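Side-chain contacts in CbsA (Xanthomonas oryzae pv. oryzae, PDB 5XYH), which probably hydrolyses cellulose exolytically to release cellobiose, as a family 6 cellobiohydrolase among the bacterium's plant cell-wall-degrading enzymes: residues Ser20-Ser25 against Gly363-Gly368; Asn266-Phe269 against Thr273-Glu276; Leu250-Gln255 against Asn317-Ser322. All blocks are in the same frame, centred on the assembly; numbering follows the deposited sequence.

Interaction 1. Residues Ser20-Ser25 against Gly363-Gly368; sequences SKEVDS and GGESDG
Glu22 and Glu365 meet carboxyl to carboxyl, an acid pair that joins helix 17-27 to the loop following strand 354-358 in the distorted alpha/beta barrel of glycoside hydrolase family 6. Both chains are extended beyond CG, and they cross at about a right angle, with the two carboxyl planes turned 60° against each other. Glu22 leaves its helix with its first bond directed toward the loop, and its extended chain brings the carboxyl group up to Glu365. Glu365 starts lateral to the helix but brings its end nearer: its CG stands anti to the carbonyl carbon (chi1 -70°), and the chain beyond it runs on toward Glu22. A single oxygen of Glu365 does most of the meeting, OE2 lying 2.7 Å from Glu22 OE1 and 3.4 Å from Glu22 OE2. The methylene of Glu365 also takes part, its CG lying 3.5 Å from Glu22 OE2. So close an approach of two acids would be eased by Arg66, whose NH2 makes a salt bridge with Glu365 OE2 and a long, weak ion pair with Glu22 OE2. Trp409 packs against Glu22 as well. Each segment also carries a local bond. In the helix Ser25 OG donates to Glu22 O; in the loop an ST turn closes where Gly368 N gives its hydrogen to Ser366 OG over 3.1 Å.

Interaction 2. Residues Asn266-Phe269 against Thr273-Glu276; sequences NSVF and TYAE
Val268 touches the helix through one methyl, CG1, which lies against the root of Tyr274 and not against its phenol end. This apolar contact carries the meeting: CG1 is 3.6 Å from Tyr274 CB and 3.7 Å from Tyr274 CA, while the ring is met obliquely, with CG1 4.1 Å from Tyr274 CD1. The valine directs CG1 away from its own backbone N (chi1 -179°), toward the first turn of the helix. Thr273 flanks the methyl more loosely, its CB 4.5 Å from Val268 CG1.

Hydrogen bonds then fix the two partners separately. On the loop side an Asx turn sets the valine: Val268 N donates to Asn266 OD1 over 2.9 Å in a nearly straight bond (163°), coming in from above the amide carbonyl plane, 45° out of it. The turn is held from outside as well, since Asn266 ND2 is bonded to Ser197 O and Val268 O accepts a hydrogen bond from Arg331 NH1. On the helix side Tyr274 OH is bonded to Ile194 O and Thr273 OG1 to Asp270 OD1, so the polar ends of both residues are engaged away from the valine.

The contact thus folds the loop that follows strand 255-256 back onto the helix it leads into, 271-284. Tyr274 carries the connection inward to Ile194, just past the end of barrel strand 188-193.

Interaction 3. Residues Leu250-Gln255 against Asn317-Ser322; sequences LTIGGQ and NTYVNS
Ser322 OG is gripped twice: it donates to the carbonyl O of Tyr319, the residue that meets the opposing hairpin, over 2.7 Å, and it is also hydrogen-bonded to Ser312 N. The serine thus bonds back to the residue three places earlier in its own helix, its OG tilted 24° from that carbonyl plane.

From that turn the Tyr319 side chain reaches out to 250-255 and presents one face of its ring. Ile252 CD1 sits over this face in a CH-pi contact, 3.6 Å from the ring centroid and 25° off the ring normal. It is offset toward the rim at the inner end, where CD1 is only 3.3 Å from Tyr319 CG. The isoleucine gets there through a nearly extended arm, with CG1 anti to its carbonyl carbon (chi1 -61°). Leu250 comes to the other end of the same ring and on the same side of its plane, obliquely: its CD2 is 3.6 Å from Tyr319 OH and 3.8 Å from Tyr319 CZ. Both aliphatic chains run at about a right angle to the tyrosine, so two methyls are spread along its length from CG to OH.

The hairpin that carries them is tight. A type I' turn spans Ile252 to Gln255, closed by Gln255 N to Ile252 O, with Ile252 N to Gln255 O (2.9 Å) as the return bond between the two strand ends, and Gly253 and Gly254 supply the positive phi angles of its corners.

This is a surface contact, joining the small antiparallel pair 251-252 and 255-256 to helix 316-323. Ile257 packs on Ile252 and Ala311 on Tyr319, while Asn317 OD1 accepts from Thr261 N, which ties the helix also to the chain following the hairpin.

Along the chain the three contacts are nested: interaction 2 lies inside the loop closed by interaction 3, and both lie inside the long loop closed by interaction 1. Interactions 2 and 3 are neighbours, their centres 18 Å apart and their nearest atoms about 6 Å, yet they do not touch; the chain from 255 to 266 links them directly. Interaction 1 stands across the chain's centre from interaction 2, with centres 30 Å apart, and 38 Å from interaction 3. The 363-368 loop of interaction 1 follows barrel strand 354-358; in family 6 enzymes such loops generally shape the substrate cleft, so this loop may lie near it. Interaction 3 lies peripherally.

Interaction 1. Residues Ser20-Ser25 against Gly363-Gly368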
ATOM      1  N   SER A  20      17.807  -0.826   4.289  1.00 14.42           N
ATOM      2  CA  SER A  20      18.824  -0.836   5.343  1.00 15.23           C
ATOM      3  C   SER A  20      19.739   0.382   5.243  1.00 15.55           C
ATOM      4  O   SER A  20      20.028   1.034   6.255  1.00 15.96           O
ATOM      5  CB  SER A  20      19.638  -2.133   5.285  1.00 15.04           C
ATOM      6  OG  SER A  20      18.786  -3.256   5.477  1.00 17.15           O
ATOM      7  N   LYS A  21      20.190   0.719   4.030  1.00 15.50           N
ATOM      8  CA  LYS A  21      21.106   1.849   3.895  1.00 16.83           C
ATOM      9  C   LYS A  21      20.415   3.162   4.247  1.00 15.28           C
ATOM     10  O   LYS A  21      21.020   4.035   4.881  1.00 14.38           O
ATOM     11  CB  LYS A  21      21.680   1.888   2.481  1.00 17.92           C
ATOM     12  CG  LYS A  21      22.436   3.174   2.163  1.00 19.77           C
ATOM     13  CD  LYS A  21      23.391   2.984   1.006  1.00 21.04           C
ATOM     14  CE  LYS A  21      22.712   2.298  -0.169  1.00 23.32           C
ATOM     15  NZ  LYS A  21      23.659   2.139  -1.311  1.00 28.65           N
ATOM     16  N   GLU A  22      19.140   3.306   3.863  1.00 14.59           N
ATOM     17  CA  GLU A  22      18.351   4.460   4.291  1.00 14.71           C
ATOM     18  C   GLU A  22      18.282   4.538   5.812  1.00 14.02           C
ATOM     19  O   GLU A  22      18.533   5.593   6.406  1.00 14.21           O
ATOM     20  CB  GLU A  22      16.939   4.386   3.695  1.00 14.33           C
ATOM     21  CG  GLU A  22      16.864   4.662   2.187  1.00 14.22           C
ATOM     22  CD  GLU A  22      15.459   4.536   1.612  1.00 14.78           C
ATOM     23  OE1 GLU A  22      14.808   3.514   1.881  1.00 13.93           O
ATOM     24  OE2 GLU A  22      15.012   5.449   0.881  1.00 14.23           O
ATOM     25  N   VAL A  23      17.916   3.429   6.461  1.00 13.48           N
ATOM     26  CA  VAL A  23      17.805   3.415   7.916  1.00 13.72           C
ATOM     27  C   VAL A  23      19.148   3.737   8.556  1.00 14.67           C
ATOM     28  O   VAL A  23      19.218   4.505   9.521  1.00 15.65           O
ATOM     29  CB  VAL A  23      17.248   2.058   8.391  1.00 14.02           C
ATOM     30  CG1 VAL A  23      17.384   1.903   9.894  1.00 14.60           C
ATOM     31  CG2 VAL A  23      15.796   1.936   7.995  1.00 13.28           C
ATOM     32  N   ASP A  24      20.236   3.173   8.020  1.00 14.79           N
ATOM     33  CA  ASP A  24      21.561   3.464   8.565  1.00 15.43           C
ATOM     34  C   ASP A  24      21.856   4.961   8.535  1.00 16.82           C
ATOM     35  O   ASP A  24      22.498   5.491   9.455  1.00 16.80           O
ATOM     36  CB  ASP A  24      22.635   2.699   7.791  1.00 16.06           C
ATOM     37  CG  ASP A  24      22.646   1.212   8.108  1.00 16.67           C
ATOM     38  OD1 ASP A  24      22.180   0.815   9.197  1.00 16.49           O
ATOM     39  OD2 ASP A  24      23.157   0.439   7.280  1.00 18.80           O
ATOM     40  N   SER A  25      21.388   5.656   7.489  1.00 14.95           N
ATOM     41  CA  SER A  25      21.604   7.099   7.389  1.00 15.81           C
ATOM     42  C   SER A  25      20.935   7.854   8.534  1.00 16.99           C
ATOM     43  O   SER A  25      21.386   8.947   8.900  1.00 16.94           O
ATOM     44  CB  SER A  25      21.097   7.611   6.028  1.00 15.64           C
ATOM     45  OG  SER A  25      19.697   7.877   6.037  1.00 16.01           O
ATOM     46  N   GLY A 363       8.529   2.340   6.100  1.00 13.15           N
ATOM     47  CA  GLY A 363       8.403   3.572   6.852  1.00 12.54           C
ATOM     48  C   GLY A 363       9.674   4.389   6.761  1.00 13.07           C
ATOM     49  O   GLY A 363      10.766   3.840   6.926  1.00 13.25           O
ATOM     50  N   GLY A 364       9.546   5.690   6.486  1.00 12.09           N
ATOM     51  CA  GLY A 364      10.681   6.587   6.328  1.00 13.02           C
ATOM     52  C   GLY A 364      10.809   7.164   4.931  1.00 13.27           C
ATOM     53  O   GLY A 364      11.394   8.242   4.761  1.00 13.76           O
ATOM     54  N   GLU A 365      10.283   6.472   3.924  1.00 12.72           N
ATOM     55  CA  GLU A 365      10.314   7.015   2.571  1.00 13.43           C
ATOM     56  C   GLU A 365       9.182   8.020   2.375  1.00 13.20           C
ATOM     57  O   GLU A 365       8.069   7.848   2.886  1.00 13.34           O
ATOM     58  CB  GLU A 365      10.253   5.890   1.537  1.00 14.54           C
ATOM     59  CG  GLU A 365      11.549   5.080   1.522  1.00 14.17           C
ATOM     60  CD  GLU A 365      11.493   3.852   0.636  1.00 15.97           C
ATOM     61  OE1 GLU A 365      10.425   3.607   0.047  1.00 17.32           O
ATOM     62  OE2 GLU A 365      12.503   3.104   0.566  1.00 15.01           O
ATOM     63  N   SER A 366       9.496   9.103   1.674  1.00 12.80           N
ATOM     64  CA  SER A 366       8.555  10.201   1.508  1.00 12.91           C
ATOM     65  C   SER A 366       7.450   9.843   0.522  1.00 13.33           C
ATOM     66  O   SER A 366       7.682   9.156  -0.480  1.00 13.80           O
ATOM     67  CB  SER A 366       9.303  11.445   1.025  1.00 12.62           C
ATOM     68  OG  SER A 366       8.398  12.504   0.797  1.00 12.63           O
ATOM     69  N   ASP A 367       6.232  10.310   0.823  1.00 12.93           N
ATOM     70  CA  ASP A 367       5.081  10.182  -0.069  1.00 13.44           C
ATOM     71  C   ASP A 367       5.040  11.277  -1.130  1.00 14.01           C
ATOM     72  O   ASP A 367       4.199  11.214  -2.037  1.00 13.37           O
ATOM     73  CB  ASP A 367       3.777  10.211   0.743  1.00 13.16           C
ATOM     74  CG  ASP A 367       3.680   9.056   1.746  1.00 14.05           C
ATOM     75  OD1 ASP A 367       4.106   7.933   1.385  1.00 13.93           O
ATOM     76  OD2 ASP A 367       3.188   9.273   2.892  1.00 13.20           O
ATOM     77  N   GLY A 368       5.917  12.261  -1.030  1.00 13.62           N
ATOM     78  CA  GLY A 368       5.995  13.375  -1.962  1.00 13.29           C
ATOM     79  C   GLY A 368       6.549  14.588  -1.222  1.00 13.23           C
ATOM     80  O   GLY A 368       6.430  14.741  -0.007  1.00 12.75           O
TER

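Interaction 2. Residues Asn266-Phe269 against Thr273-Glu276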
ATOM      1  N   ASN A 266     -19.427   6.324   7.098  1.00 16.65           N
ATOM      2  CA  ASN A 266     -18.702   5.141   6.647  1.00 17.00           C
ATOM      3  C   ASN A 266     -18.510   4.204   7.836  1.00 17.04           C
ATOM      4  O   ASN A 266     -17.777   4.531   8.772  1.00 16.38           O
ATOM      5  CB  ASN A 266     -17.362   5.564   6.050  1.00 17.42           C
ATOM      6  CG  ASN A 266     -16.529   4.399   5.553  1.00 17.48           C
ATOM      7  OD1 ASN A 266     -16.880   3.225   5.726  1.00 17.12           O
ATOM      8  ND2 ASN A 266     -15.388   4.726   4.959  1.00 17.49           N
ATOM      9  N   SER A 267     -19.137   3.022   7.785  1.00 16.24           N
ATOM     10  CA  SER A 267     -19.077   2.090   8.907  1.00 17.03           C
ATOM     11  C   SER A 267     -17.807   1.244   8.957  1.00 16.94           C
ATOM     12  O   SER A 267     -17.708   0.373   9.830  1.00 16.22           O
ATOM     13  CB  SER A 267     -20.289   1.152   8.882  1.00 17.70           C
ATOM     14  OG  SER A 267     -21.469   1.898   9.068  1.00 21.77           O
ATOM     15  N   VAL A 268     -16.850   1.452   8.062  1.00 16.63           N
ATOM     16  CA  VAL A 268     -15.607   0.685   8.053  1.00 16.20           C
ATOM     17  C   VAL A 268     -14.520   1.567   8.657  1.00 14.69           C
ATOM     18  O   VAL A 268     -14.051   2.511   8.014  1.00 16.27           O
ATOM     19  CB  VAL A 268     -15.250   0.209   6.638  1.00 16.28           C
ATOM     20  CG1 VAL A 268     -13.966  -0.593   6.659  1.00 16.71           C
ATOM     21  CG2 VAL A 268     -16.389  -0.666   6.080  1.00 15.68           C
ATOM     22  N   PHE A 269     -14.122   1.245   9.892  1.00 14.33           N
ATOM     23  CA  PHE A 269     -13.228   2.050  10.712  1.00 14.64           C
ATOM     24  C   PHE A 269     -11.782   1.598  10.647  1.00 14.67           C
ATOM     25  O   PHE A 269     -10.888   2.387  10.983  1.00 13.88           O
ATOM     26  CB  PHE A 269     -13.647   1.998  12.191  1.00 14.61           C
ATOM     27  CG  PHE A 269     -14.968   2.653  12.493  1.00 14.91           C
ATOM     28  CD1 PHE A 269     -15.708   3.278  11.500  1.00 15.12           C
ATOM     29  CD2 PHE A 269     -15.465   2.638  13.793  1.00 15.11           C
ATOM     30  CE1 PHE A 269     -16.926   3.868  11.799  1.00 15.69           C
ATOM     31  CE2 PHE A 269     -16.672   3.227  14.103  1.00 15.67           C
ATOM     32  CZ  PHE A 269     -17.408   3.847  13.105  1.00 16.60           C
ATOM     33  N   THR A 273     -11.733  -4.893   9.605  1.00 14.84           N
ATOM     34  CA  THR A 273     -13.126  -4.894   9.168  1.00 14.91           C
ATOM     35  C   THR A 273     -13.226  -4.794   7.642  1.00 15.85           C
ATOM     36  O   THR A 273     -14.012  -5.519   7.014  1.00 15.03           O
ATOM     37  CB  THR A 273     -13.882  -3.739   9.844  1.00 14.89           C
ATOM     38  OG1 THR A 273     -13.646  -3.770  11.262  1.00 17.08           O
ATOM     39  CG2 THR A 273     -15.384  -3.819   9.573  1.00 15.72           C
ATOM     40  N   TYR A 274     -12.403  -3.934   7.030  1.00 13.99           N
ATOM     41  CA  TYR A 274     -12.438  -3.744   5.578  1.00 14.75           C
ATOM     42  C   TYR A 274     -12.136  -5.049   4.835  1.00 14.67           C
ATOM     43  O   TYR A 274     -12.852  -5.421   3.892  1.00 14.53           O
ATOM     44  CB  TYR A 274     -11.449  -2.644   5.180  1.00 13.89           C
ATOM     45  CG  TYR A 274     -11.475  -2.253   3.710  1.00 14.12           C
ATOM     46  CD1 TYR A 274     -12.677  -2.064   3.041  1.00 14.15           C
ATOM     47  CD2 TYR A 274     -10.289  -2.067   2.992  1.00 13.53           C
ATOM     48  CE1 TYR A 274     -12.708  -1.716   1.692  1.00 15.25           C
ATOM     49  CE2 TYR A 274     -10.304  -1.699   1.642  1.00 13.34           C
ATOM     50  CZ  TYR A 274     -11.519  -1.528   1.001  1.00 13.95           C
ATOM     51  OH  TYR A 274     -11.552  -1.179  -0.318  1.00 13.46           O
ATOM     52  N   ALA A 275     -11.068  -5.747   5.232  1.00 14.16           N
ATOM     53  CA  ALA A 275     -10.686  -6.976   4.534  1.00 14.39           C
ATOM     54  C   ALA A 275     -11.780  -8.038   4.629  1.00 15.03           C
ATOM     55  O   ALA A 275     -12.025  -8.778   3.668  1.00 14.74           O
ATOM     56  CB  ALA A 275      -9.372  -7.519   5.100  1.00 13.58           C
ATOM     57  N   GLU A 276     -12.453  -8.126   5.779  1.00 15.40           N
ATOM     58  CA  GLU A 276     -13.502  -9.131   5.950  1.00 16.40           C
ATOM     59  C   GLU A 276     -14.736  -8.793   5.124  1.00 16.46           C
ATOM     60  O   GLU A 276     -15.347  -9.678   4.509  1.00 16.85           O
ATOM     61  CB  GLU A 276     -13.868  -9.261   7.426  1.00 17.43           C
ATOM     62  CG  GLU A 276     -14.961 -10.293   7.732  1.00 18.69           C
ATOM     63  CD  GLU A 276     -14.574 -11.751   7.390  1.00 20.12           C
ATOM     64  OE1 GLU A 276     -13.362 -12.064   7.196  1.00 20.65           O
ATOM     65  OE2 GLU A 276     -15.503 -12.602   7.350  1.00 22.44           O
TER

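Interaction 3. Residues Leu250-Gln255 against Asn317-Ser322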
ATOM      1  N   LEU A 250     -23.170   1.835  17.369  1.00 17.38           N
ATOM      2  CA  LEU A 250     -23.473   2.346  18.696  1.00 17.65           C
ATOM      3  C   LEU A 250     -24.022   3.763  18.587  1.00 18.21           C
ATOM      4  O   LEU A 250     -23.437   4.607  17.905  1.00 18.19           O
ATOM      5  CB  LEU A 250     -22.204   2.331  19.538  1.00 17.11           C
ATOM      6  CG  LEU A 250     -22.275   3.021  20.895  1.00 18.79           C
ATOM      7  CD1 LEU A 250     -23.130   2.163  21.841  1.00 19.28           C
ATOM      8  CD2 LEU A 250     -20.870   3.240  21.440  1.00 17.99           C
ATOM      9  N   THR A 251     -25.150   4.030  19.240  1.00 18.73           N
ATOM     10  CA  THR A 251     -25.774   5.345  19.131  1.00 18.57           C
ATOM     11  C   THR A 251     -25.492   6.172  20.370  1.00 19.68           C
ATOM     12  O   THR A 251     -25.469   5.655  21.489  1.00 19.80           O
ATOM     13  CB  THR A 251     -27.287   5.273  18.906  1.00 19.69           C
ATOM     14  OG1 THR A 251     -27.947   4.855  20.110  1.00 20.45           O
ATOM     15  CG2 THR A 251     -27.628   4.339  17.742  1.00 19.62           C
ATOM     16  N   ILE A 252     -25.250   7.462  20.149  1.00 19.13           N
ATOM     17  CA  ILE A 252     -25.084   8.441  21.212  1.00 19.11           C
ATOM     18  C   ILE A 252     -25.823   9.691  20.767  1.00 18.98           C
ATOM     19  O   ILE A 252     -25.665  10.130  19.624  1.00 18.89           O
ATOM     20  CB  ILE A 252     -23.600   8.749  21.476  1.00 18.56           C
ATOM     21  CG1 ILE A 252     -22.870   7.483  21.902  1.00 20.21           C
ATOM     22  CG2 ILE A 252     -23.451   9.835  22.532  1.00 20.06           C
ATOM     23  CD1 ILE A 252     -21.393   7.594  21.712  1.00 20.79           C
ATOM     24  N   GLY A 253     -26.642  10.254  21.650  1.00 19.93           N
ATOM     25  CA  GLY A 253     -27.503  11.340  21.225  1.00 19.64           C
ATOM     26  C   GLY A 253     -28.389  10.971  20.057  1.00 19.49           C
ATOM     27  O   GLY A 253     -28.712  11.831  19.225  1.00 19.96           O
ATOM     28  N   GLY A 254     -28.768   9.699  19.951  1.00 19.69           N
ATOM     29  CA  GLY A 254     -29.679   9.269  18.918  1.00 20.02           C
ATOM     30  C   GLY A 254     -29.055   9.042  17.562  1.00 19.69           C
ATOM     31  O   GLY A 254     -29.790   8.823  16.595  1.00 19.08           O
ATOM     32  N   GLN A 255     -27.724   9.083  17.457  1.00 18.41           N
ATOM     33  CA  GLN A 255     -27.066   8.926  16.168  1.00 18.99           C
ATOM     34  C   GLN A 255     -25.931   7.919  16.283  1.00 18.41           C
ATOM     35  O   GLN A 255     -25.248   7.867  17.316  1.00 17.69           O
ATOM     36  CB  GLN A 255     -26.501  10.259  15.646  1.00 19.96           C
ATOM     37  CG  GLN A 255     -27.537  11.362  15.425  1.00 21.79           C
ATOM     38  CD  GLN A 255     -28.549  11.026  14.350  1.00 24.58           C
ATOM     39  OE1 GLN A 255     -28.246  10.325  13.377  1.00 26.40           O
ATOM     40  NE2 GLN A 255     -29.771  11.530  14.520  1.00 26.29           N
ATOM     41  N   ASN A 317     -19.367  12.982  17.997  1.00 17.50           N
ATOM     42  CA  ASN A 317     -18.061  13.542  17.658  1.00 16.85           C
ATOM     43  C   ASN A 317     -17.114  13.490  18.850  1.00 16.80           C
ATOM     44  O   ASN A 317     -15.965  13.049  18.722  1.00 15.72           O
ATOM     45  CB  ASN A 317     -18.210  14.975  17.148  1.00 17.47           C
ATOM     46  CG  ASN A 317     -18.707  15.025  15.724  1.00 17.75           C
ATOM     47  OD1 ASN A 317     -18.585  14.048  14.980  1.00 17.23           O
ATOM     48  ND2 ASN A 317     -19.245  16.173  15.320  1.00 19.39           N
ATOM     49  N   THR A 318     -17.571  13.947  20.020  1.00 17.15           N
ATOM     50  CA  THR A 318     -16.715  13.874  21.201  1.00 17.15           C
ATOM     51  C   THR A 318     -16.284  12.440  21.451  1.00 16.96           C
ATOM     52  O   THR A 318     -15.108  12.172  21.719  1.00 16.41           O
ATOM     53  CB  THR A 318     -17.440  14.437  22.426  1.00 18.22           C
ATOM     54  OG1 THR A 318     -17.810  15.798  22.180  1.00 18.73           O
ATOM     55  CG2 THR A 318     -16.545  14.380  23.665  1.00 18.69           C
ATOM     56  N   TYR A 319     -17.227  11.505  21.328  1.00 16.47           N
ATOM     57  CA  TYR A 319     -16.944  10.097  21.595  1.00 17.18           C
ATOM     58  C   TYR A 319     -15.902   9.551  20.634  1.00 15.57           C
ATOM     59  O   TYR A 319     -14.877   9.017  21.057  1.00 16.32           O
ATOM     60  CB  TYR A 319     -18.232   9.287  21.495  1.00 17.29           C
ATOM     61  CG  TYR A 319     -18.121   7.860  22.003  1.00 18.44           C
ATOM     62  CD1 TYR A 319     -18.352   7.557  23.343  1.00 19.10           C
ATOM     63  CD2 TYR A 319     -17.826   6.808  21.140  1.00 18.26           C
ATOM     64  CE1 TYR A 319     -18.267   6.243  23.807  1.00 19.10           C
ATOM     65  CE2 TYR A 319     -17.738   5.500  21.594  1.00 17.17           C
ATOM     66  CZ  TYR A 319     -17.959   5.221  22.926  1.00 18.74           C
ATOM     67  OH  TYR A 319     -17.883   3.919  23.381  1.00 18.04           O
ATOM     68  N   VAL A 320     -16.157   9.681  19.330  1.00 16.20           N
ATOM     69  CA  VAL A 320     -15.252   9.150  18.309  1.00 15.64           C
ATOM     70  C   VAL A 320     -13.877   9.802  18.420  1.00 15.50           C
ATOM     71  O   VAL A 320     -12.845   9.118  18.415  1.00 15.31           O
ATOM     72  CB  VAL A 320     -15.868   9.343  16.909  1.00 15.15           C
ATOM     73  CG1 VAL A 320     -14.802   9.277  15.811  1.00 14.35           C
ATOM     74  CG2 VAL A 320     -16.971   8.303  16.666  1.00 14.64           C
ATOM     75  N   ASN A 321     -13.843  11.136  18.539  1.00 15.25           N
ATOM     76  CA  ASN A 321     -12.555  11.833  18.613  1.00 16.00           C
ATOM     77  C   ASN A 321     -11.801  11.515  19.901  1.00 16.24           C
ATOM     78  O   ASN A 321     -10.570  11.565  19.920  1.00 16.18           O
ATOM     79  CB  ASN A 321     -12.744  13.349  18.473  1.00 14.94           C
ATOM     80  CG  ASN A 321     -13.271  13.744  17.112  1.00 16.43           C
ATOM     81  OD1 ASN A 321     -13.116  13.001  16.136  1.00 15.09           O
ATOM     82  ND2 ASN A 321     -13.901  14.920  17.030  1.00 17.03           N
ATOM     83  N   SER A 322     -12.508  11.195  20.987  1.00 16.83           N
ATOM     84  CA  SER A 322     -11.789  10.766  22.180  1.00 16.91           C
ATOM     85  C   SER A 322     -11.145   9.403  21.981  1.00 17.36           C
ATOM     86  O   SER A 322     -10.059   9.153  22.511  1.00 18.20           O
ATOM     87  CB  SER A 322     -12.726  10.722  23.390  1.00 18.03           C
ATOM     88  OG  SER A 322     -13.579   9.593  23.343  1.00 18.17           O
TER